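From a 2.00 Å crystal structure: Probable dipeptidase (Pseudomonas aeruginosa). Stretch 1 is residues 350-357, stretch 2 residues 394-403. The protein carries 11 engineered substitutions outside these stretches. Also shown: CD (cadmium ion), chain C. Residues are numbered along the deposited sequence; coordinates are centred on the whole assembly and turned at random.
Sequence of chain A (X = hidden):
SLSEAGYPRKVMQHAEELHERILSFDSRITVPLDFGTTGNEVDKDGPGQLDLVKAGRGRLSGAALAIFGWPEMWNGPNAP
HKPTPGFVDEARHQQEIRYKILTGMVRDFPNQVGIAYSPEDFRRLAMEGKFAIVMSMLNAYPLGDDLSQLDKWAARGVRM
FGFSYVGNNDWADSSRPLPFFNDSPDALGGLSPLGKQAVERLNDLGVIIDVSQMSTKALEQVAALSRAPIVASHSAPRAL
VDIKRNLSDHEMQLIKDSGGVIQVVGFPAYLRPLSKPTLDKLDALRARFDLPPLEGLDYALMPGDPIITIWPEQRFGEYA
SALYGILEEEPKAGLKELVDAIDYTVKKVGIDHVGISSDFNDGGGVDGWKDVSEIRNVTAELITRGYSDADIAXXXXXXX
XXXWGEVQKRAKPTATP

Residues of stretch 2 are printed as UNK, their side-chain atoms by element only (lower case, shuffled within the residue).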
# COMPACT_ATOMS: atom_id res chain seq x y z
N GLY A 350 9.99 14.66 9.97
CA GLY A 350 9.16 15.69 10.59
C GLY A 350 7.68 15.39 10.46
O GLY A 350 7.26 14.71 9.50
N ILE A 351 6.89 15.93 11.39
CA ILE A 351 5.46 15.56 11.50
C ILE A 351 4.71 15.82 10.20
O ILE A 351 3.71 15.18 9.94
CB ILE A 351 4.73 16.25 12.73
CG1 ILE A 351 3.32 15.68 12.93
CG2 ILE A 351 4.67 17.76 12.63
CD1 ILE A 351 3.31 14.28 13.52
N ASP A 352 5.20 16.76 9.40
CA ASP A 352 4.47 17.19 8.19
C ASP A 352 4.59 16.20 7.01
O ASP A 352 3.96 16.36 5.95
CB ASP A 352 4.97 18.56 7.73
CG ASP A 352 4.55 19.71 8.65
OD1 ASP A 352 3.48 19.66 9.33
OD2 ASP A 352 5.27 20.72 8.62
N HIS A 353 5.41 15.17 7.20
CA HIS A 353 5.73 14.27 6.09
C HIS A 353 5.42 12.83 6.34
O HIS A 353 5.98 11.92 5.65
CB HIS A 353 7.20 14.45 5.69
CG HIS A 353 7.49 15.83 5.23
ND1 HIS A 353 7.10 16.29 4.00
CD2 HIS A 353 8.05 16.89 5.87
CE1 HIS A 353 7.45 17.56 3.87
NE2 HIS A 353 8.04 17.94 4.99
N VAL A 354 4.54 12.61 7.32
CA VAL A 354 4.14 11.27 7.74
C VAL A 354 2.60 11.08 7.71
O VAL A 354 1.81 12.00 8.00
CB VAL A 354 4.77 10.87 9.13
CG1 VAL A 354 4.56 9.38 9.44
CG2 VAL A 354 6.27 11.17 9.17
N GLY A 355 2.18 9.87 7.35
CA GLY A 355 0.76 9.47 7.33
C GLY A 355 0.63 8.03 7.77
O GLY A 355 1.56 7.48 8.34
N ILE A 356 -0.52 7.41 7.48
CA ILE A 356 -0.86 6.10 8.03
C ILE A 356 -1.58 5.33 6.94
O ILE A 356 -2.33 5.90 6.16
CB ILE A 356 -1.83 6.21 9.30
CG1 ILE A 356 -1.23 7.14 10.37
CG2 ILE A 356 -2.13 4.80 9.90
CD1 ILE A 356 -2.24 7.59 11.46
N SER A 357 -1.34 4.02 6.89
CA SER A 357 -2.02 3.15 5.92
C SER A 357 -2.10 1.77 6.53
O SER A 357 -1.33 1.48 7.42
CB SER A 357 -1.32 3.13 4.58
OG SER A 357 -0.02 2.59 4.66
N UNK A 394 -2.79 15.63 11.13
CA UNK A 394 -1.83 15.63 10.01
C UNK A 394 -1.52 14.19 9.60
O UNK A 394 -1.63 13.84 8.43
c UNK A 394 -0.68 17.83 10.68
c UNK A 394 -0.54 16.34 10.42
c UNK A 394 0.68 18.51 10.75
c UNK A 394 0.45 19.99 11.00
n UNK A 394 1.73 20.71 11.24
N UNK A 395 -1.19 13.34 10.58
CA UNK A 395 -0.97 11.90 10.38
C UNK A 395 -2.12 11.20 9.69
O UNK A 395 -1.91 10.42 8.77
c UNK A 395 0.86 10.88 13.75
c UNK A 395 -0.62 11.15 11.70
c UNK A 395 0.78 11.37 12.30
c UNK A 395 1.86 10.65 11.44
N UNK A 396 -3.34 11.48 10.13
CA UNK A 396 -4.55 10.81 9.59
C UNK A 396 -5.07 11.34 8.26
O UNK A 396 -6.17 10.96 7.80
n UNK A 396 -5.75 8.12 13.16
c UNK A 396 -5.83 8.22 10.92
c UNK A 396 -5.68 9.44 12.78
c UNK A 396 -6.00 5.44 10.61
c UNK A 396 -5.66 10.82 10.63
c UNK A 396 -5.94 5.96 11.88
c UNK A 396 -5.85 7.35 12.02
c UNK A 396 -5.89 7.67 9.61
c UNK A 396 -5.73 9.55 11.43
c UNK A 396 -5.99 6.27 9.47
N UNK A 397 -4.29 12.22 7.62
CA UNK A 397 -4.68 12.68 6.29
C UNK A 397 -4.33 14.11 5.90
O UNK A 397 -4.23 14.40 4.70
N UNK A 398 -4.18 15.00 6.88
CA UNK A 398 -3.82 16.40 6.60
C UNK A 398 -2.60 16.55 5.70
O UNK A 398 -2.57 17.37 4.79
N UNK A 399 -1.57 15.74 5.97
CA UNK A 399 -0.33 15.81 5.19
C UNK A 399 -0.55 15.33 3.77
O UNK A 399 -0.10 15.98 2.80
c UNK A 399 0.75 14.95 5.86
c UNK A 399 1.23 15.53 7.17
o UNK A 399 1.23 16.75 7.36
n UNK A 399 1.70 14.66 8.08
N UNK A 400 -1.24 14.20 3.64
CA UNK A 400 -1.59 13.66 2.31
C UNK A 400 -2.38 14.67 1.49
O UNK A 400 -2.11 14.85 0.31
c UNK A 400 -3.24 10.61 -1.50
c UNK A 400 -4.08 11.55 -0.96
c UNK A 400 -1.80 10.78 0.42
c UNK A 400 -2.33 12.31 2.37
c UNK A 400 -2.10 10.22 -0.82
c UNK A 400 -2.65 11.72 1.01
c UNK A 400 -3.79 12.10 0.31
N UNK A 401 -3.39 15.28 2.10
CA UNK A 401 -4.24 16.24 1.40
C UNK A 401 -3.44 17.48 0.94
O UNK A 401 -3.68 17.98 -0.14
c UNK A 401 -5.41 16.66 2.28
c UNK A 401 -7.13 15.00 1.42
c UNK A 401 -6.44 15.58 2.66
c UNK A 401 -7.48 16.13 3.63
N UNK A 402 -2.49 17.95 1.75
CA UNK A 402 -1.61 19.09 1.35
C UNK A 402 -0.80 18.70 0.12
O UNK A 402 -0.77 19.41 -0.91
n UNK A 402 3.60 17.46 3.18
n UNK A 402 2.48 19.43 2.73
c UNK A 402 -0.63 19.48 2.47
c UNK A 402 0.37 20.65 2.14
c UNK A 402 1.63 20.60 3.03
c UNK A 402 2.81 18.46 3.59
n UNK A 402 2.36 18.45 4.84
N UNK A 403 -0.12 17.57 0.23
CA UNK A 403 0.75 17.11 -0.88
C UNK A 403 -0.07 16.89 -2.15
O UNK A 403 0.37 17.24 -3.24
c UNK A 403 1.47 15.82 -0.48
CD CD C . 8.55 20.13 5.40
O HOH W 1 6.41 20.98 5.69
O HOH W 2 -3.29 9.24 6.37
O HOH W 3 6.94 20.90 3.35
O HOH W 4 10.90 19.67 4.70
O HOH W 5 9.24 19.61 7.69

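Position 394 carries four carbons in a row ending in a nitrogen. That nitrogen lies 2.8 Å from OD1 of Asp352. An unbranched chain with a terminal amine is lysine. Lys394 therefore makes a salt bridge, with NZ donating to the carboxylate. Its three outer chi angles are all t, so the chain is extended.

Position 395 has four carbons, forked at the second, and no polar atom. One branch tip lies against CG1 of Val354, and the fork carbon faces CD1 of Ile351. The late fork makes it leucine. CD2 of Leu395 is 3.6 Å from CG1 of Val354. CG of Leu395 is 4.0 Å from CD1 of Ile351. The backbone also takes part: CA of Gly355 is 3.2 Å from O of Leu395, a CA-H...O contact. Water 2 lies 3.0 Å from O of Leu395, placed to donate to it.

Position 396 has one carbon followed by fused five- and six-membered rings holding eight carbons and one nitrogen. CD1 of Ile356 lies over one face of the ring system. Only tryptophan has this indole. CD1 of Ile356 is 3.7 Å from CE2 of Trp396. This is a CH-pi contact, close to the normal of the five-membered ring.

Position 397 has no side-chain atoms and touches nothing on stretch 1. It is glycine. At its backbone angles, with phi at 147°, a CB would be jammed against the carbonyl O of the residue before. Gly397 lies at a kink in the helix.

Position 398 also lacks side-chain atoms and makes no contact. It is glycine too. A CB on Gly398 would be crowded by CA of Lys394 at 3.1 Å.

Position 399 has two carbons, the second carrying one oxygen and one nitrogen. The nitrogen is 2.8 Å from O of Ile351 and 2.7 Å from O of Val354. A short amide is asparagine. ND2 of Asn399 donates to both carbonyls, and so spans the turn that leads into the strand.

Position 400 has one carbon and a ring of six carbons, with no hydroxyl, and touches nothing on stretch 1. It is phenylalanine. The end of Phe400 leads away from stretch 1.

Position 401 has four carbons forked at the second, and makes no contact with stretch 1. The pattern again gives leucine.

Position 402 has three carbons, a nitrogen, then a carbon carrying two more nitrogens. Both end nitrogens reach O of Asp352. This guanidinium is arginine. NH1 and NH2 of Arg402 both donate to O of Asp352, at 3.0 and 2.9 Å. The acceptor lies near the guanidinium plane.

Position 403 has a single carbon and no contact. It is alanine.

The contact has two parts. Leu395 and Trp396 pack against Ile351, Val354 and Ile356. Asn399 and Arg402 hold the backbone carbonyls of Ile351, Asp352 and Val354, while Lys394 reaches the Asp352 carboxylate. The weak bond from NH2 of Arg402 to OD1 of Asn399, 3.2 Å, links the two side chains. Next to this network, NE2 of His353 binds the cadmium ion CD at 2.3 Å.

Stretch 2, residues 394-403: KLWGGNFLRA
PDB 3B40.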